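Long-range contacts in lactococcal phage P2 ORF15 (Lactococcus phage p2, PDB 2WZP), which probably serves as the distal tail (Dit) protein of the phage, a structural component of the baseplate at the tip of the tail: residues Y33-N38 with K118-E123; D134-D139 with D159-W164. All coordinates share one frame; numbering follows the deposited sequence.

Contact 1: Y33-N38 with K118-E123; sequences YKIHTN and KFVTLE
Ile35 and Leu122 face each other as a non-hydrogen-bonded pair in an antiparallel ladder, part of the beta-sheet of the N-terminal Dit domain. Strands 33-36 and 120-123 run at 161° to each other. The tightly packed face carries Ile35, Val120 and Leu122. Ile35 CD1 lies 3.9 Å from Leu122 CD1. Ile35 CG2 is equally close to Val120 CG1, and these two side chains cross at about a right angle. Hydrogen-bonded pairs flank Ile35 and Leu122: Lys34 with Glu123, and His36 with Thr121. The looser side lies at the two ends of the contact. At one, the partly exposed Lys34 runs alongside Glu123, but NZ stays 4.6 Å from Glu123 OE2. Water 1 bridges Lys34 NZ and Glu123 OE2, which also accepts from Gln130 NE2. At the other, the ladder gives way to loop, and water 2 donates to both Thr37 O and Phe119 O. Both ring nitrogens of the buried His36 are engaged. ND1 hydrogen-bonds to Asp44 OD2 of the same chain. The Glu123 chain is extended, with CG anti to the backbone N (chi1 179°). His36 NE2 donates to the anti lone pair of Glu123 OE1, 2.8 Å away, with ring and carboxylate only 15° from coplanar.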
ATOM      1  N   TYR M  33      26.939  -7.797 -22.978  1.00 32.19           N
ATOM      2  CA  TYR M  33      25.809  -8.350 -23.717  1.00 30.57           C
ATOM      3  C   TYR M  33      25.838  -7.795 -25.123  1.00 32.91           C
ATOM      4  O   TYR M  33      26.144  -6.622 -25.312  1.00 32.82           O
ATOM      5  CB  TYR M  33      24.455  -7.980 -23.082  1.00 31.65           C
ATOM      6  CG  TYR M  33      24.109  -8.701 -21.801  1.00 33.22           C
ATOM      7  CD1 TYR M  33      24.088 -10.094 -21.743  1.00 34.63           C
ATOM      8  CD2 TYR M  33      23.671  -7.999 -20.684  1.00 34.00           C
ATOM      9  CE1 TYR M  33      23.733 -10.763 -20.573  1.00 34.13           C
ATOM     10  CE2 TYR M  33      23.278  -8.660 -19.518  1.00 34.65           C
ATOM     11  CZ  TYR M  33      23.339 -10.040 -19.459  1.00 38.33           C
ATOM     12  OH  TYR M  33      22.945 -10.685 -18.315  1.00 34.34           O
ATOM     13  N   LYS M  34      25.487  -8.614 -26.111  1.00 28.44           N
ATOM     14  CA  LYS M  34      25.415  -8.161 -27.505  1.00 27.61           C
ATOM     15  C   LYS M  34      24.243  -8.846 -28.168  1.00 32.93           C
ATOM     16  O   LYS M  34      23.949  -9.990 -27.834  1.00 33.96           O
ATOM     17  CB  LYS M  34      26.710  -8.503 -28.275  1.00 28.26           C
ATOM     18  CG  LYS M  34      27.896  -7.672 -27.875  1.00 30.53           C
ATOM     19  CD  LYS M  34      29.150  -8.151 -28.542  1.00 41.56           C
ATOM     20  CE  LYS M  34      30.332  -7.247 -28.267  1.00 40.94           C
ATOM     21  NZ  LYS M  34      30.710  -7.257 -26.836  1.00 45.49           N
ATOM     22  N   ILE M  35      23.575  -8.170 -29.098  1.00 29.49           N
ATOM     23  CA  ILE M  35      22.487  -8.758 -29.871  1.00 29.62           C
ATOM     24  C   ILE M  35      23.027  -8.963 -31.289  1.00 35.90           C
ATOM     25  O   ILE M  35      23.495  -8.007 -31.899  1.00 36.02           O
ATOM     26  CB  ILE M  35      21.193  -7.891 -29.810  1.00 32.39           C
ATOM     27  CG1 ILE M  35      20.479  -8.022 -28.433  1.00 32.30           C
ATOM     28  CG2 ILE M  35      20.222  -8.165 -30.985  1.00 32.76           C
ATOM     29  CD1 ILE M  35      19.876  -9.432 -28.040  1.00 30.65           C
ATOM     30  N   HIS M  36      23.028 -10.220 -31.777  1.00 32.70           N
ATOM     31  CA  HIS M  36      23.477 -10.571 -33.128  1.00 30.73           C
ATOM     32  C   HIS M  36      22.247 -10.862 -33.953  1.00 33.37           C
ATOM     33  O   HIS M  36      21.365 -11.596 -33.491  1.00 33.47           O
ATOM     34  CB  HIS M  36      24.368 -11.818 -33.118  1.00 30.59           C
ATOM     35  CG  HIS M  36      25.639 -11.667 -32.358  1.00 33.32           C
ATOM     36  ND1 HIS M  36      26.841 -11.469 -33.004  1.00 34.76           N
ATOM     37  CD2 HIS M  36      25.861 -11.727 -31.024  1.00 34.36           C
ATOM     38  CE1 HIS M  36      27.751 -11.395 -32.047  1.00 33.69           C
ATOM     39  NE2 HIS M  36      27.206 -11.542 -30.838  1.00 33.87           N
ATOM     40  N   THR M  37      22.189 -10.311 -35.177  1.00 28.87           N
ATOM     41  CA  THR M  37      21.067 -10.564 -36.094  1.00 28.83           C
ATOM     42  C   THR M  37      21.279 -11.876 -36.868  1.00 33.45           C
ATOM     43  O   THR M  37      20.314 -12.453 -37.375  1.00 32.45           O
ATOM     44  CB  THR M  37      20.790  -9.374 -37.023  1.00 33.73           C
ATOM     45  OG1 THR M  37      21.964  -9.082 -37.770  1.00 31.38           O
ATOM     46  CG2 THR M  37      20.283  -8.131 -36.267  1.00 32.34           C
ATOM     47  N   ASN M  38      22.538 -12.363 -36.935  1.00 29.43           N
ATOM     48  CA  ASN M  38      22.863 -13.610 -37.608  1.00 27.84           C
ATOM     49  C   ASN M  38      24.229 -14.134 -37.203  1.00 32.28           C
ATOM     50  O   ASN M  38      25.175 -14.097 -37.997  1.00 32.70           O
ATOM     51  CB  ASN M  38      22.744 -13.447 -39.111  1.00 25.03           C
ATOM     52  CG  ASN M  38      22.800 -14.732 -39.885  1.00 42.21           C
ATOM     53  OD1 ASN M  38      22.773 -15.857 -39.358  1.00 41.51           O
ATOM     54  ND2 ASN M  38      22.938 -14.579 -41.169  1.00 31.58           N
ATOM     55  N   LYS M 118      14.005 -14.480 -37.955  1.00 28.94           N
ATOM     56  CA  LYS M 118      13.218 -15.547 -37.319  1.00 28.07           C
ATOM     57  C   LYS M 118      13.530 -15.564 -35.807  1.00 31.60           C
ATOM     58  O   LYS M 118      12.665 -15.835 -34.982  1.00 31.58           O
ATOM     59  CB  LYS M 118      13.579 -16.901 -37.961  1.00 29.77           C
ATOM     60  CG  LYS M 118      12.755 -18.081 -37.461  1.00 44.37           C
ATOM     61  CD  LYS M 118      13.192 -19.419 -38.036  1.00 45.30           C
ATOM     62  CE  LYS M 118      12.160 -20.463 -37.703  1.00 53.24           C
ATOM     63  NZ  LYS M 118      12.567 -21.779 -38.213  1.00 72.67           N
ATOM     64  N   PHE M 119      14.776 -15.259 -35.470  1.00 27.55           N
ATOM     65  CA  PHE M 119      15.290 -15.182 -34.107  1.00 26.33           C
ATOM     66  C   PHE M 119      16.566 -14.320 -34.167  1.00 29.70           C
ATOM     67  O   PHE M 119      17.145 -14.087 -35.235  1.00 27.05           O
ATOM     68  CB  PHE M 119      15.604 -16.601 -33.519  1.00 26.96           C
ATOM     69  CG  PHE M 119      16.799 -17.274 -34.153  1.00 27.09           C
ATOM     70  CD1 PHE M 119      18.053 -17.198 -33.562  1.00 29.36           C
ATOM     71  CD2 PHE M 119      16.690 -17.905 -35.394  1.00 27.04           C
ATOM     72  CE1 PHE M 119      19.180 -17.759 -34.188  1.00 28.93           C
ATOM     73  CE2 PHE M 119      17.808 -18.476 -36.006  1.00 28.44           C
ATOM     74  CZ  PHE M 119      19.046 -18.393 -35.401  1.00 26.42           C
ATOM     75  N   VAL M 120      17.005 -13.905 -32.998  1.00 27.21           N
ATOM     76  CA  VAL M 120      18.157 -13.070 -32.736  1.00 26.38           C
ATOM     77  C   VAL M 120      18.977 -13.815 -31.640  1.00 31.29           C
ATOM     78  O   VAL M 120      18.438 -14.698 -30.939  1.00 29.75           O
ATOM     79  CB  VAL M 120      17.578 -11.675 -32.352  1.00 29.59           C
ATOM     80  CG1 VAL M 120      17.866 -11.241 -30.917  1.00 28.88           C
ATOM     81  CG2 VAL M 120      17.973 -10.621 -33.350  1.00 29.64           C
ATOM     82  N   THR M 121      20.286 -13.525 -31.549  1.00 29.10           N
ATOM     83  CA  THR M 121      21.163 -14.199 -30.581  1.00 28.60           C
ATOM     84  C   THR M 121      21.777 -13.234 -29.580  1.00 32.65           C
ATOM     85  O   THR M 121      22.473 -12.284 -29.967  1.00 32.75           O
ATOM     86  CB  THR M 121      22.256 -15.014 -31.323  1.00 28.11           C
ATOM     87  OG1 THR M 121      21.632 -16.033 -32.090  1.00 27.69           O
ATOM     88  CG2 THR M 121      23.233 -15.662 -30.384  1.00 23.02           C
ATOM     89  N   LEU M 122      21.558 -13.509 -28.297  1.00 27.85           N
ATOM     90  CA  LEU M 122      22.175 -12.744 -27.224  1.00 27.34           C
ATOM     91  C   LEU M 122      23.518 -13.401 -26.848  1.00 31.86           C
ATOM     92  O   LEU M 122      23.587 -14.608 -26.609  1.00 30.89           O
ATOM     93  CB  LEU M 122      21.239 -12.664 -25.998  1.00 26.91           C
ATOM     94  CG  LEU M 122      21.791 -12.011 -24.721  1.00 29.78           C
ATOM     95  CD1 LEU M 122      21.758 -10.485 -24.828  1.00 29.04           C
ATOM     96  CD2 LEU M 122      20.999 -12.478 -23.525  1.00 30.82           C
ATOM     97  N   GLU M 123      24.576 -12.602 -26.838  1.00 29.67           N
ATOM     98  CA  GLU M 123      25.901 -13.023 -26.406  1.00 29.25           C
ATOM     99  C   GLU M 123      26.044 -12.560 -24.947  1.00 32.21           C
ATOM    100  O   GLU M 123      25.741 -11.423 -24.625  1.00 31.66           O
ATOM    101  CB  GLU M 123      26.969 -12.403 -27.300  1.00 30.38           C
ATOM    102  CG  GLU M 123      28.378 -12.775 -26.907  1.00 35.56           C
ATOM    103  CD  GLU M 123      29.451 -12.161 -27.778  1.00 52.56           C
ATOM    104  OE1 GLU M 123      29.210 -11.966 -28.993  1.00 41.62           O
ATOM    105  OE2 GLU M 123      30.547 -11.885 -27.240  1.00 44.30           O
TER
HETATM  106  O   HOH W   1      31.122  -9.758 -25.623  1.00 45.35           O
HETATM  107  O   HOH W   2      19.407 -14.610 -36.276  1.00 28.32           O

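Contact 2: D134-D139 with D159-W164; sequences DLALAD and DIITKW
Asp134 O takes two backbone donors from the facing segment: Ile161 N at 2.9 Å and Thr162 N at 3.2 Å. This is a classic beta bulge between strands 130-140 and 153-163, neighbours in the antiparallel sheet of the N-terminal Dit domain. Beyond it the register returns to plain pairs, Leu135 with Ile160 and Ala136 with Asp159. The last pair is closed by Asp159 N to Ala136 O at 2.7 Å and by Ala136 N to Asp159 O at 3.0 Å. The bulge turns Ile161 toward strand 134-139, and its CD1 packs 3.8 Å from Ala136 CB. Leu135 and Ile160 run side by side, Leu135 CD2 to Ile160 CD1 at 3.8 Å. The Asp134 carboxylate lies beside Thr162, with OD2 4.0 Å from Thr162 CB. Farther out, water 3 joins Leu137 O to Asp159 OD2, and Asp159 OD1 bonds to Gln88. Leu137 and Asp159 also pack on Leu64 and Ile70 of a second subunit. Asp134 OD1 is hydrogen-bonded to Tyr165 OH and Thr121 OG1, and OD2 forms a salt bridge with Lys320. The buried carboxylate therefore has both oxygens engaged, and the nearby lysine charge probably favours its ionised form.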
ATOM      1  N   ASP M 134      19.611 -18.140 -28.271  1.00 24.45           N
ATOM      2  CA  ASP M 134      18.743 -17.798 -29.412  1.00 23.77           C
ATOM      3  C   ASP M 134      17.412 -17.416 -28.805  1.00 30.01           C
ATOM      4  O   ASP M 134      16.823 -18.198 -28.045  1.00 30.12           O
ATOM      5  CB  ASP M 134      18.560 -18.970 -30.385  1.00 24.35           C
ATOM      6  CG  ASP M 134      19.823 -19.382 -31.085  1.00 36.11           C
ATOM      7  OD1 ASP M 134      20.787 -18.554 -31.121  1.00 35.82           O
ATOM      8  OD2 ASP M 134      19.847 -20.505 -31.641  1.00 42.74           O
ATOM      9  N   LEU M 135      16.981 -16.180 -29.092  1.00 26.89           N
ATOM     10  CA  LEU M 135      15.769 -15.567 -28.549  1.00 25.46           C
ATOM     11  C   LEU M 135      14.809 -15.095 -29.641  1.00 31.00           C
ATOM     12  O   LEU M 135      15.207 -14.832 -30.780  1.00 31.81           O
ATOM     13  CB  LEU M 135      16.194 -14.324 -27.737  1.00 24.83           C
ATOM     14  CG  LEU M 135      17.200 -14.501 -26.603  1.00 27.88           C
ATOM     15  CD1 LEU M 135      17.564 -13.164 -26.012  1.00 27.25           C
ATOM     16  CD2 LEU M 135      16.641 -15.429 -25.498  1.00 26.08           C
ATOM     17  N   ALA M 136      13.554 -14.923 -29.266  1.00 27.71           N
ATOM     18  CA  ALA M 136      12.509 -14.402 -30.132  1.00 27.01           C
ATOM     19  C   ALA M 136      11.785 -13.339 -29.299  1.00 33.13           C
ATOM     20  O   ALA M 136      11.445 -13.583 -28.140  1.00 31.76           O
ATOM     21  CB  ALA M 136      11.559 -15.512 -30.522  1.00 27.25           C
ATOM     22  N   LEU M 137      11.610 -12.142 -29.868  1.00 30.45           N
ATOM     23  CA  LEU M 137      10.927 -11.041 -29.232  1.00 29.92           C
ATOM     24  C   LEU M 137       9.511 -11.512 -28.826  1.00 33.44           C
ATOM     25  O   LEU M 137       8.818 -12.168 -29.620  1.00 33.14           O
ATOM     26  CB  LEU M 137      10.873  -9.901 -30.255  1.00 30.41           C
ATOM     27  CG  LEU M 137      10.365  -8.495 -29.862  1.00 36.19           C
ATOM     28  CD1 LEU M 137       8.871  -8.361 -29.912  1.00 37.57           C
ATOM     29  CD2 LEU M 137      11.079  -7.886 -28.729  1.00 40.28           C
ATOM     30  N   ALA M 138       9.123 -11.227 -27.567  1.00 28.50           N
ATOM     31  CA  ALA M 138       7.809 -11.554 -27.012  1.00 27.27           C
ATOM     32  C   ALA M 138       6.997 -10.259 -26.901  1.00 33.37           C
ATOM     33  O   ALA M 138       5.799 -10.250 -27.202  1.00 33.97           O
ATOM     34  CB  ALA M 138       7.951 -12.223 -25.662  1.00 27.63           C
ATOM     35  N   ASP M 139       7.658  -9.154 -26.523  1.00 30.14           N
ATOM     36  CA  ASP M 139       7.058  -7.835 -26.443  1.00 29.86           C
ATOM     37  C   ASP M 139       8.092  -6.742 -26.303  1.00 32.08           C
ATOM     38  O   ASP M 139       9.207  -6.975 -25.854  1.00 31.14           O
ATOM     39  CB  ASP M 139       5.976  -7.732 -25.333  1.00 33.42           C
ATOM     40  CG  ASP M 139       6.444  -8.126 -23.957  1.00 51.62           C
ATOM     41  OD1 ASP M 139       5.960  -9.164 -23.437  1.00 53.04           O
ATOM     42  OD2 ASP M 139       7.319  -7.421 -23.407  1.00 59.08           O
ATOM     43  N   ASP M 159      11.266 -14.558 -25.642  1.00 28.58           N
ATOM     44  CA  ASP M 159      10.983 -15.972 -25.479  1.00 27.96           C
ATOM     45  C   ASP M 159      12.308 -16.675 -25.757  1.00 29.84           C
ATOM     46  O   ASP M 159      13.043 -16.275 -26.644  1.00 27.42           O
ATOM     47  CB  ASP M 159       9.938 -16.442 -26.496  1.00 29.71           C
ATOM     48  CG  ASP M 159       8.499 -16.259 -26.064  1.00 38.89           C
ATOM     49  OD1 ASP M 159       8.196 -16.532 -24.862  1.00 42.75           O
ATOM     50  OD2 ASP M 159       7.637 -16.022 -26.957  1.00 34.63           O
ATOM     51  N   ILE M 160      12.602 -17.712 -24.993  1.00 28.32           N
ATOM     52  CA  ILE M 160      13.803 -18.541 -25.106  1.00 27.38           C
ATOM     53  C   ILE M 160      13.601 -19.610 -26.174  1.00 30.88           C
ATOM     54  O   ILE M 160      12.545 -20.251 -26.219  1.00 30.09           O
ATOM     55  CB  ILE M 160      14.077 -19.228 -23.731  1.00 30.15           C
ATOM     56  CG1 ILE M 160      14.165 -18.233 -22.540  1.00 29.18           C
ATOM     57  CG2 ILE M 160      15.258 -20.208 -23.788  1.00 33.48           C
ATOM     58  CD1 ILE M 160      15.321 -17.247 -22.474  1.00 28.99           C
ATOM     59  N   ILE M 161      14.649 -19.863 -26.980  1.00 27.86           N
ATOM     60  CA  ILE M 161      14.660 -20.934 -27.969  1.00 26.18           C
ATOM     61  C   ILE M 161      15.724 -21.878 -27.532  1.00 33.66           C
ATOM     62  O   ILE M 161      15.436 -23.054 -27.292  1.00 33.44           O
ATOM     63  CB  ILE M 161      14.833 -20.447 -29.426  1.00 27.42           C
ATOM     64  CG1 ILE M 161      13.635 -19.573 -29.818  1.00 26.51           C
ATOM     65  CG2 ILE M 161      15.010 -21.627 -30.422  1.00 24.80           C
ATOM     66  CD1 ILE M 161      13.983 -18.479 -30.708  1.00 33.55           C
ATOM     67  N   THR M 162      16.951 -21.360 -27.376  1.00 33.36           N
ATOM     68  CA  THR M 162      18.126 -22.151 -27.008  1.00 33.18           C
ATOM     69  C   THR M 162      18.903 -21.374 -25.991  1.00 37.55           C
ATOM     70  O   THR M 162      19.547 -20.420 -26.345  1.00 38.60           O
ATOM     71  CB  THR M 162      18.901 -22.484 -28.284  1.00 41.37           C
ATOM     72  OG1 THR M 162      18.091 -23.344 -29.081  1.00 41.19           O
ATOM     73  CG2 THR M 162      20.147 -23.207 -28.005  1.00 48.11           C
ATOM     74  N   LYS M 163      18.773 -21.719 -24.719  1.00 34.82           N
ATOM     75  CA  LYS M 163      19.464 -20.950 -23.707  1.00 34.34           C
ATOM     76  C   LYS M 163      20.713 -21.578 -23.163  1.00 37.92           C
ATOM     77  O   LYS M 163      20.689 -22.596 -22.502  1.00 34.37           O
ATOM     78  CB  LYS M 163      18.551 -20.532 -22.573  1.00 36.86           C
ATOM     79  CG  LYS M 163      19.159 -19.508 -21.694  1.00 32.76           C
ATOM     80  CD  LYS M 163      18.279 -19.269 -20.549  1.00 40.29           C
ATOM     81  CE  LYS M 163      19.031 -18.873 -19.351  1.00 37.47           C
ATOM     82  NZ  LYS M 163      18.221 -19.178 -18.181  1.00 40.54           N
ATOM     83  N   TRP M 164      21.787 -20.873 -23.484  1.00 33.60           N
ATOM     84  CA  TRP M 164      23.173 -21.138 -23.192  1.00 29.21           C
ATOM     85  C   TRP M 164      23.775 -22.225 -24.074  1.00 29.99           C
ATOM     86  O   TRP M 164      23.511 -23.390 -23.938  1.00 28.65           O
ATOM     87  CB  TRP M 164      23.423 -21.323 -21.716  1.00 27.63           C
ATOM     88  CG  TRP M 164      22.993 -20.172 -20.853  1.00 28.50           C
ATOM     89  CD1 TRP M 164      22.638 -20.242 -19.565  1.00 31.68           C
ATOM     90  CD2 TRP M 164      22.848 -18.805 -21.227  1.00 28.13           C
ATOM     91  NE1 TRP M 164      22.295 -19.025 -19.097  1.00 31.62           N
ATOM     92  CE2 TRP M 164      22.414 -18.119 -20.104  1.00 32.12           C
ATOM     93  CE3 TRP M 164      23.040 -18.097 -22.405  1.00 29.08           C
ATOM     94  CZ2 TRP M 164      22.169 -16.767 -20.115  1.00 30.13           C
ATOM     95  CZ3 TRP M 164      22.801 -16.764 -22.410  1.00 29.59           C
ATOM     96  CH2 TRP M 164      22.366 -16.109 -21.279  1.00 29.84           C
TER
HETATM   97  O   HOH W   3       8.093 -14.866 -29.527  1.00 29.29           O

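Overall arrangement
Contacts 1 and 2 belong to one antiparallel sheet, and their centres are about 9 Å apart. Strands 120-125 and 130-140 follow each other in the chain and are neighbours in the sheet, so the order 32-36, 120-125, 130-140, 153-163 runs from contact 1 into contact 2. Val120 O and Leu135 N, 2.8 Å apart, probably form a hydrogen bond that joins the two contacts. Thr121 OG1 and Asp134 OD1, also 2.8 Å apart, probably form a second one through side chains. Phe119 CB packs against Leu135 O. Both contacts also reach other subunits: Tyr33 bonds to Glu144 of a third subunit, and Asp139 extends the sheet by pairing with a strand of a second subunit.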